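Local coordinates for putative eukaryotic translation initiation factor eIF-4E (Leishmania major, PDB 5WB5), which probably binds the methylated cap structure of messenger RNA, including the trypanosomatid cap 4, and takes part in starting translation, at residues W30-P34 against L71-S75; W42-L46 against K85-E89; A137-V141 against L198-S203. All coordinates share one frame; numbering follows the deposited sequence.

Contact 1: residues W30-P34 against L71-S75; sequences WYDSP and LRTSS
The hydroxyl of Ser75 donates to that of Tyr31, OG to OH 3.0 Å. Tyr31 OH also receives a weak bond from Ser33 OG, at 3.3 Å, and has a third, weak bond to the backbone of another protein's chain, so one firm bond and two weak ones meet at the phenol oxygen. With CG anti to the backbone N (chi1 166°), the ring swings so that its hydroxyl end comes close to Ser75.

Apolar contact runs along the same ring: Tyr31 CE2 lies 3.9 Å from Leu71 CD1 and 3.6 Å from Ser75 CB.

The backbones meet where strand 22-32 leaves the curved antiparallel sheet of the eIF4E fold and its neighbour, strand 75-81, enters it. Backbone bonds of Trp30 with His78 and Asp32 with Gln76 place 30-32 in that sheet. Beside them, Ser75 CA approaches Asp32 O at 3.2 Å, with 140° at the hydrogen, as a CA-H...O contact.

At the more exposed end, the Pro34 ring and the Arg72 side chain pass at a slant, Pro34 CG to Arg72 NH1 3.5 Å. Arg72, extended from CG to NE, carries its guanidinium across to the proline.

Contact 2: residues W42-L46 against K85-E89; sequences WEMSL and KPMWE
Met87 links three residues of 42-46, touching Trp42, Glu43 and Leu46. Its CB is directed toward that segment, and CG, the next atom, is 3.9 Å from Trp42 CH2. The sulfur follows: SD lies 4.1 Å from the centroid of the six-membered ring of Trp42, 48° off the ring normal, an oblique Met-aromatic contact. The Leu46 and Met87 side chains reach toward each other, Leu46 CD1 lying 4.0 Å from Met87 SD. A bend at chi3 (-72°) then turns the methyl aside, where Met87 CE rests 3.7 Å from Glu43 CD, the two chains crossing at about a right angle.

Around this thioether, Leu46 CD1 also reaches Pro86 CG, end to end, at 3.7 Å; Pro86 itself is the centre of an inverse gamma turn. The Glu89 and Trp42 side chains come from opposite directions, Glu89 CD in the plane of the Trp42 ring at the edge and Glu89 OE2 3.4 Å from Trp42 CZ2, with carboxylate and ring planes 45° apart. Two chains extended beyond CG, Glu43 and Lys85, meet in a salt bridge, Lys85 NZ to Glu43 OE2 3.0 Å, the ammonium lying nearly on the line of the C-O bond.

By sequence, Trp42 and the Met-Trp-Glu run 87-89 match the two loops that grip the cap guanine in eIF4E relatives, so this is probably the cap-binding side. Here Trp42 and Glu89 meet each other. The chemistry implies loops joined by dispersion and sulfur-aromatic contact around Met87, with one ion pair at a more exposed margin.

Contact 3: residues A137-V141 against L198-S203; sequences AWENV and LTKEAS
A water joins Asn140 to Glu201: it donates to Asn140 O at 3.0 Å and, more weakly, to Glu201 OE1 at 2.9 Å. Glu201 is bent at chi2 (-63°), which brings OE1 near Asn140 CB and to the water. The direct bond between the two residues is weak, Asn140 ND2 to Glu201 O 3.4 Å with 142° at the hydrogen. The amide oxygen of Asn140 makes its hydrogen bond to a basic side chain of another protein's chain.

The rest of the contact is apolar. Val141 CG2 and Leu198 CD1 meet at 4.0 Å, and Ala137 CB packs 4.2 Å from Ala202 CB; the small alanines allow their CA atoms to come within 4.7 Å. Val141 and Leu198 both also touch Leu178 of strand 175-182, which places the junction of helix 133-147 with the end of helix 188-200 directly on the sheet. These helices belong to the layer on the convex back of the eIF4E fold, the side to which 4E-binding partners usually dock. The chemistry implies a joint of apolar contacts (alanine, valine, leucine) next to weak, water-assisted polar links, where the amide of Asn140 is divided between the adjoining loop and the partner protein.

In the fold
Contacts 1 and 2 adjoin and contact 3 stands apart. The first two touch through Asp32 and Trp30 against Leu46, and through Trp30 against Pro86, although their centres are about 14 Å apart; their segments also alternate along the chain. Contact 1 joins the end of strand 22-32 to the loop leading into its neighbour, strand 75-81, whereas contact 2 joins two loops, with three of its seven touching residues exposed. Contact 3 joins helix 133-147 to the end of helix 188-200 and the loop that follows, across the chain's centre from contact 2. All are partly buried. Hydroxyl bonding marks contact 1, sulfur and charge contact 2, water contact 3; the other protein reaches contacts 1 and 3.

Contact 1: residues W30-P34 against L71-S75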
loop_
_atom_site.group_PDB
_atom_site.type_symbol
_atom_site.label_atom_id
_atom_site.label_comp_id
_atom_site.label_asym_id
_atom_site.label_seq_id
_atom_site.Cartn_x
_atom_site.Cartn_y
_atom_site.Cartn_z
ATOM N N TRP A 30 0.411 0.112 -7.646
ATOM C CA TRP A 30 0.910 -0.807 -8.657
ATOM C C TRP A 30 0.514 -2.226 -8.269
ATOM O O TRP A 30 0.296 -2.527 -7.093
ATOM C CB TRP A 30 2.435 -0.727 -8.804
ATOM C CG TRP A 30 3.015 0.667 -8.792
ATOM C CD1 TRP A 30 2.938 1.588 -7.783
ATOM C CD2 TRP A 30 3.797 1.275 -9.828
ATOM N NE1 TRP A 30 3.608 2.735 -8.137
ATOM C CE2 TRP A 30 4.145 2.569 -9.386
ATOM C CE3 TRP A 30 4.230 0.854 -11.088
ATOM C CZ2 TRP A 30 4.904 3.444 -10.160
ATOM C CZ3 TRP A 30 4.982 1.724 -11.856
ATOM C CH2 TRP A 30 5.312 3.005 -11.388
ATOM N N TYR A 31 0.444 -3.103 -9.272
ATOM C CA TYR A 31 0.115 -4.510 -9.074
ATOM C C TYR A 31 0.969 -5.369 -9.992
ATOM O O TYR A 31 1.099 -5.066 -11.179
ATOM C CB TYR A 31 -1.358 -4.789 -9.368
ATOM C CG TYR A 31 -1.700 -6.258 -9.503
ATOM C CD1 TYR A 31 -1.593 -6.909 -10.729
ATOM C CD2 TYR A 31 -2.135 -6.993 -8.410
ATOM C CE1 TYR A 31 -1.907 -8.247 -10.856
ATOM C CE2 TYR A 31 -2.453 -8.328 -8.529
ATOM C CZ TYR A 31 -2.339 -8.952 -9.750
ATOM O OH TYR A 31 -2.659 -10.287 -9.858
ATOM N N ASP A 32 1.544 -6.443 -9.452
ATOM C CA ASP A 32 2.284 -7.374 -10.301
ATOM C C ASP A 32 1.996 -8.808 -9.881
ATOM O O ASP A 32 1.534 -9.072 -8.769
ATOM C CB ASP A 32 3.799 -7.102 -10.295
ATOM C CG ASP A 32 4.452 -7.367 -8.952
ATOM O OD1 ASP A 32 3.809 -7.971 -8.071
ATOM O OD2 ASP A 32 5.624 -6.968 -8.779
ATOM N N SER A 33 2.269 -9.735 -10.809
ATOM C CA SER A 33 1.969 -11.154 -10.648
ATOM C C SER A 33 2.590 -11.933 -11.801
ATOM O O SER A 33 3.103 -11.324 -12.748
ATOM C CB SER A 33 0.455 -11.384 -10.599
ATOM O OG SER A 33 -0.140 -11.146 -11.864
ATOM N N PRO A 34 2.576 -13.268 -11.762
ATOM C CA PRO A 34 3.124 -14.029 -12.898
ATOM C C PRO A 34 2.496 -13.662 -14.230
ATOM O O PRO A 34 3.152 -13.788 -15.271
ATOM C CB PRO A 34 2.828 -15.486 -12.518
ATOM C CG PRO A 34 2.778 -15.477 -11.029
ATOM C CD PRO A 34 2.194 -14.147 -10.642
ATOM N N LEU A 71 -7.350 -12.288 -3.412
ATOM C CA LEU A 71 -6.303 -11.990 -4.371
ATOM C C LEU A 71 -5.546 -13.261 -4.751
ATOM O O LEU A 71 -5.574 -14.273 -4.044
ATOM C CB LEU A 71 -5.344 -10.945 -3.798
ATOM C CG LEU A 71 -4.348 -10.307 -4.765
ATOM C CD1 LEU A 71 -5.071 -9.607 -5.905
ATOM C CD2 LEU A 71 -3.455 -9.327 -4.019
ATOM N N ARG A 72 -4.860 -13.197 -5.889
ATOM C CA ARG A 72 -4.179 -14.363 -6.425
ATOM C C ARG A 72 -2.967 -14.723 -5.568
ATOM O O ARG A 72 -2.412 -13.892 -4.845
ATOM C CB ARG A 72 -3.754 -14.110 -7.870
ATOM C CG ARG A 72 -3.300 -15.351 -8.603
ATOM C CD ARG A 72 -3.042 -15.064 -10.064
ATOM N NE ARG A 72 -2.606 -16.262 -10.773
ATOM C CZ ARG A 72 -1.378 -16.769 -10.703
ATOM N NH1 ARG A 72 -0.454 -16.187 -9.951
ATOM N NH2 ARG A 72 -1.076 -17.867 -11.385
ATOM N N THR A 73 -2.550 -15.989 -5.675
ATOM C CA THR A 73 -1.535 -16.527 -4.772
ATOM C C THR A 73 -0.204 -15.799 -4.918
ATOM O O THR A 73 0.498 -15.576 -3.926
ATOM C CB THR A 73 -1.353 -18.025 -5.026
ATOM O OG1 THR A 73 -2.612 -18.694 -4.880
ATOM C CG2 THR A 73 -0.353 -18.625 -4.046
ATOM N N SER A 74 0.173 -15.439 -6.143
ATOM C CA SER A 74 1.434 -14.745 -6.410
ATOM C C SER A 74 1.102 -13.362 -6.958
ATOM O O SER A 74 1.053 -13.157 -8.172
ATOM C CB SER A 74 2.296 -15.533 -7.376
ATOM O OG SER A 74 2.622 -16.802 -6.839
ATOM N N SER A 75 0.871 -12.412 -6.056
ATOM C CA SER A 75 0.530 -11.051 -6.431
ATOM C C SER A 75 1.160 -10.083 -5.440
ATOM O O SER A 75 1.465 -10.441 -4.299
ATOM C CB SER A 75 -0.990 -10.846 -6.473
ATOM O OG SER A 75 -1.588 -11.657 -7.468
#

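Contact 2: residues W42-L46 against K85-E89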
loop_
_atom_site.group_PDB
_atom_site.type_symbol
_atom_site.label_atom_id
_atom_site.label_comp_id
_atom_site.label_asym_id
_atom_site.label_seq_id
_atom_site.Cartn_x
_atom_site.Cartn_y
_atom_site.Cartn_z
ATOM N N TRP A 42 12.494 -7.157 -16.532
ATOM C CA TRP A 42 11.817 -7.376 -15.257
ATOM C C TRP A 42 11.078 -6.124 -14.795
ATOM O O TRP A 42 9.983 -6.216 -14.228
ATOM C CB TRP A 42 12.826 -7.824 -14.198
ATOM C CG TRP A 42 13.787 -6.748 -13.779
ATOM C CD1 TRP A 42 14.953 -6.400 -14.402
ATOM C CD2 TRP A 42 13.666 -5.883 -12.644
ATOM N NE1 TRP A 42 15.563 -5.371 -13.725
ATOM C CE2 TRP A 42 14.793 -5.036 -12.643
ATOM C CE3 TRP A 42 12.714 -5.742 -11.630
ATOM C CZ2 TRP A 42 14.993 -4.062 -11.667
ATOM C CZ3 TRP A 42 12.914 -4.775 -10.661
ATOM C CH2 TRP A 42 14.045 -3.948 -10.687
ATOM N N GLU A 43 11.657 -4.944 -15.031
ATOM C CA GLU A 43 11.053 -3.714 -14.530
ATOM C C GLU A 43 9.629 -3.541 -15.047
ATOM O O GLU A 43 8.721 -3.196 -14.281
ATOM C CB GLU A 43 11.912 -2.511 -14.919
ATOM C CG GLU A 43 11.270 -1.171 -14.587
ATOM C CD GLU A 43 12.244 -0.013 -14.676
ATOM O OE1 GLU A 43 13.468 -0.258 -14.619
ATOM O OE2 GLU A 43 11.783 1.142 -14.802
ATOM N N MET A 44 9.410 -3.784 -16.340
ATOM C CA MET A 44 8.086 -3.612 -16.924
ATOM C C MET A 44 7.057 -4.576 -16.353
ATOM O O MET A 44 5.876 -4.475 -16.708
ATOM C CB MET A 44 8.152 -3.784 -18.441
ATOM N N SER A 45 7.468 -5.512 -15.494
ATOM C CA SER A 45 6.502 -6.388 -14.845
ATOM C C SER A 45 5.561 -5.610 -13.941
ATOM O O SER A 45 4.499 -6.127 -13.574
ATOM C CB SER A 45 7.222 -7.470 -14.038
ATOM O OG SER A 45 7.997 -8.305 -14.880
ATOM N N LEU A 46 5.923 -4.383 -13.576
ATOM C CA LEU A 46 5.083 -3.569 -12.714
ATOM C C LEU A 46 4.056 -2.797 -13.536
ATOM O O LEU A 46 4.371 -2.256 -14.599
ATOM C CB LEU A 46 5.928 -2.596 -11.892
ATOM C CG LEU A 46 6.927 -3.241 -10.934
ATOM C CD1 LEU A 46 7.880 -2.188 -10.405
ATOM C CD2 LEU A 46 6.214 -3.948 -9.787
ATOM N N LYS A 85 9.477 4.911 -7.843
ATOM C CA LYS A 85 9.193 3.544 -8.244
ATOM C C LYS A 85 9.433 2.588 -7.075
ATOM O O LYS A 85 10.292 2.838 -6.226
ATOM C CB LYS A 85 10.069 3.142 -9.425
ATOM C CG LYS A 85 9.904 4.020 -10.659
ATOM C CD LYS A 85 10.820 3.567 -11.792
ATOM C CE LYS A 85 10.686 4.462 -13.017
ATOM N NZ LYS A 85 11.617 4.062 -14.110
ATOM N N PRO A 86 8.676 1.477 -7.012
ATOM C CA PRO A 86 8.844 0.485 -5.926
ATOM C C PRO A 86 10.044 -0.436 -6.134
ATOM O O PRO A 86 9.923 -1.663 -6.070
ATOM C CB PRO A 86 7.521 -0.275 -5.968
ATOM C CG PRO A 86 7.123 -0.244 -7.384
ATOM C CD PRO A 86 7.582 1.097 -7.918
ATOM N N MET A 87 11.213 0.154 -6.372
ATOM C CA MET A 87 12.420 -0.603 -6.668
ATOM C C MET A 87 13.619 0.060 -6.005
ATOM O O MET A 87 13.640 1.277 -5.796
ATOM C CB MET A 87 12.650 -0.707 -8.180
ATOM C CG MET A 87 11.590 -1.514 -8.912
ATOM S SD MET A 87 11.791 -1.467 -10.704
ATOM C CE MET A 87 11.301 0.219 -11.056
ATOM N N TRP A 88 14.620 -0.760 -5.675
ATOM C CA TRP A 88 15.833 -0.240 -5.052
ATOM C C TRP A 88 16.547 0.744 -5.968
ATOM O O TRP A 88 17.117 1.739 -5.502
ATOM C CB TRP A 88 16.768 -1.391 -4.677
ATOM C CG TRP A 88 18.207 -0.977 -4.583
ATOM C CD1 TRP A 88 18.790 -0.257 -3.580
ATOM C CD2 TRP A 88 19.247 -1.261 -5.529
ATOM N NE1 TRP A 88 20.127 -0.076 -3.843
ATOM C CE2 TRP A 88 20.432 -0.682 -5.032
ATOM C CE3 TRP A 88 19.290 -1.947 -6.746
ATOM C CZ2 TRP A 88 21.646 -0.767 -5.711
ATOM C CZ3 TRP A 88 20.496 -2.032 -7.419
ATOM C CH2 TRP A 88 21.657 -1.445 -6.900
ATOM N N GLU A 89 16.524 0.486 -7.280
ATOM C CA GLU A 89 17.185 1.378 -8.227
ATOM C C GLU A 89 16.644 2.799 -8.143
ATOM O O GLU A 89 17.296 3.728 -8.629
ATOM C CB GLU A 89 17.032 0.847 -9.655
ATOM C CG GLU A 89 17.772 -0.460 -9.928
ATOM C CD GLU A 89 17.008 -1.687 -9.463
ATOM O OE1 GLU A 89 15.915 -1.526 -8.879
ATOM O OE2 GLU A 89 17.498 -2.814 -9.684
#

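Contact 3: residues A137-V141 against L198-S203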
loop_
_atom_site.group_PDB
_atom_site.type_symbol
_atom_site.label_atom_id
_atom_site.label_comp_id
_atom_site.label_asym_id
_atom_site.label_seq_id
_atom_site.Cartn_x
_atom_site.Cartn_y
_atom_site.Cartn_z
ATOM N N ALA A 137 -5.781 -5.005 8.372
ATOM C CA ALA A 137 -4.442 -4.478 8.613
ATOM C C ALA A 137 -3.899 -3.773 7.378
ATOM O O ALA A 137 -3.240 -2.731 7.484
ATOM C CB ALA A 137 -3.508 -5.606 9.044
ATOM N N TRP A 138 -4.164 -4.331 6.197
ATOM C CA TRP A 138 -3.749 -3.682 4.960
ATOM C C TRP A 138 -4.378 -2.296 4.844
ATOM O O TRP A 138 -3.691 -1.306 4.552
ATOM C CB TRP A 138 -4.132 -4.582 3.780
ATOM C CG TRP A 138 -3.799 -4.058 2.424
ATOM C CD1 TRP A 138 -4.628 -4.025 1.343
ATOM C CD2 TRP A 138 -2.552 -3.500 1.992
ATOM N NE1 TRP A 138 -3.978 -3.481 0.265
ATOM C CE2 TRP A 138 -2.702 -3.148 0.637
ATOM C CE3 TRP A 138 -1.325 -3.262 2.617
ATOM C CZ2 TRP A 138 -1.675 -2.571 -0.103
ATOM C CZ3 TRP A 138 -0.305 -2.687 1.880
ATOM C CH2 TRP A 138 -0.487 -2.349 0.535
ATOM N N GLU A 139 -5.685 -2.205 5.103
ATOM C CA GLU A 139 -6.376 -0.921 5.048
ATOM C C GLU A 139 -5.834 0.047 6.097
ATOM O O GLU A 139 -5.652 1.237 5.818
ATOM C CB GLU A 139 -7.881 -1.129 5.235
ATOM C CG GLU A 139 -8.554 -1.903 4.106
ATOM C CD GLU A 139 -10.025 -2.190 4.374
ATOM O OE1 GLU A 139 -10.496 -1.905 5.495
ATOM O OE2 GLU A 139 -10.711 -2.702 3.463
ATOM N N ASN A 140 -5.574 -0.443 7.312
ATOM C CA ASN A 140 -5.047 0.424 8.359
ATOM C C ASN A 140 -3.693 0.999 7.969
ATOM O O ASN A 140 -3.434 2.193 8.170
ATOM C CB ASN A 140 -4.946 -0.344 9.675
ATOM C CG ASN A 140 -6.300 -0.602 10.309
ATOM O OD1 ASN A 140 -7.287 0.065 10.000
ATOM N ND2 ASN A 140 -6.352 -1.573 11.211
ATOM N N VAL A 141 -2.812 0.169 7.406
ATOM C CA VAL A 141 -1.488 0.655 7.028
ATOM C C VAL A 141 -1.590 1.626 5.858
ATOM O O VAL A 141 -0.855 2.619 5.795
ATOM C CB VAL A 141 -0.554 -0.524 6.708
ATOM C CG1 VAL A 141 0.806 -0.021 6.237
ATOM C CG2 VAL A 141 -0.394 -1.402 7.935
ATOM N N LEU A 198 3.843 0.556 13.015
ATOM C CA LEU A 198 3.386 -0.569 12.207
ATOM C C LEU A 198 2.777 -1.659 13.074
ATOM O O LEU A 198 1.797 -2.302 12.678
ATOM C CB LEU A 198 4.556 -1.121 11.394
ATOM C CG LEU A 198 4.248 -2.306 10.485
ATOM C CD1 LEU A 198 3.235 -1.912 9.429
ATOM C CD2 LEU A 198 5.516 -2.820 9.835
ATOM N N THR A 199 3.344 -1.887 14.259
ATOM C CA THR A 199 2.754 -2.854 15.174
ATOM C C THR A 199 1.381 -2.400 15.646
ATOM O O THR A 199 0.491 -3.231 15.857
ATOM C CB THR A 199 3.678 -3.076 16.372
ATOM O OG1 THR A 199 5.000 -3.390 15.914
ATOM C CG2 THR A 199 3.165 -4.222 17.231
ATOM N N LYS A 200 1.187 -1.089 15.811
ATOM C CA LYS A 200 -0.112 -0.580 16.240
ATOM C C LYS A 200 -1.170 -0.798 15.166
ATOM O O LYS A 200 -2.228 -1.379 15.432
ATOM C CB LYS A 200 -0.002 0.906 16.587
ATOM C CG LYS A 200 -1.330 1.574 16.917
ATOM C CD LYS A 200 -1.151 3.057 17.176
ATOM C CE LYS A 200 -2.488 3.745 17.363
ATOM N NZ LYS A 200 -3.218 3.227 18.552
ATOM N N GLU A 201 -0.902 -0.338 13.946
ATOM C CA GLU A 201 -1.897 -0.373 12.880
ATOM C C GLU A 201 -2.198 -1.779 12.383
ATOM O O GLU A 201 -3.028 -1.926 11.479
ATOM C CB GLU A 201 -1.427 0.494 11.711
ATOM C CG GLU A 201 -1.265 1.963 12.056
ATOM C CD GLU A 201 -2.573 2.611 12.467
ATOM O OE1 GLU A 201 -3.639 1.997 12.240
ATOM O OE2 GLU A 201 -2.534 3.733 13.018
ATOM N N ALA A 202 -1.573 -2.807 12.950
ATOM C CA ALA A 202 -1.750 -4.177 12.497
ATOM C C ALA A 202 -2.124 -5.067 13.673
ATOM O O ALA A 202 -1.719 -4.824 14.814
ATOM C CB ALA A 202 -0.476 -4.705 11.824
ATOM N N SER A 203 -2.906 -6.104 13.378
ATOM C CA SER A 203 -3.304 -7.085 14.380
ATOM C C SER A 203 -3.677 -8.396 13.699
ATOM O O SER A 203 -4.756 -8.945 13.939
ATOM C CB SER A 203 -4.474 -6.559 15.214
ATOM O OG SER A 203 -4.097 -5.400 15.938
HETATM O O HOH W 1 -4.844 3.721 10.276
#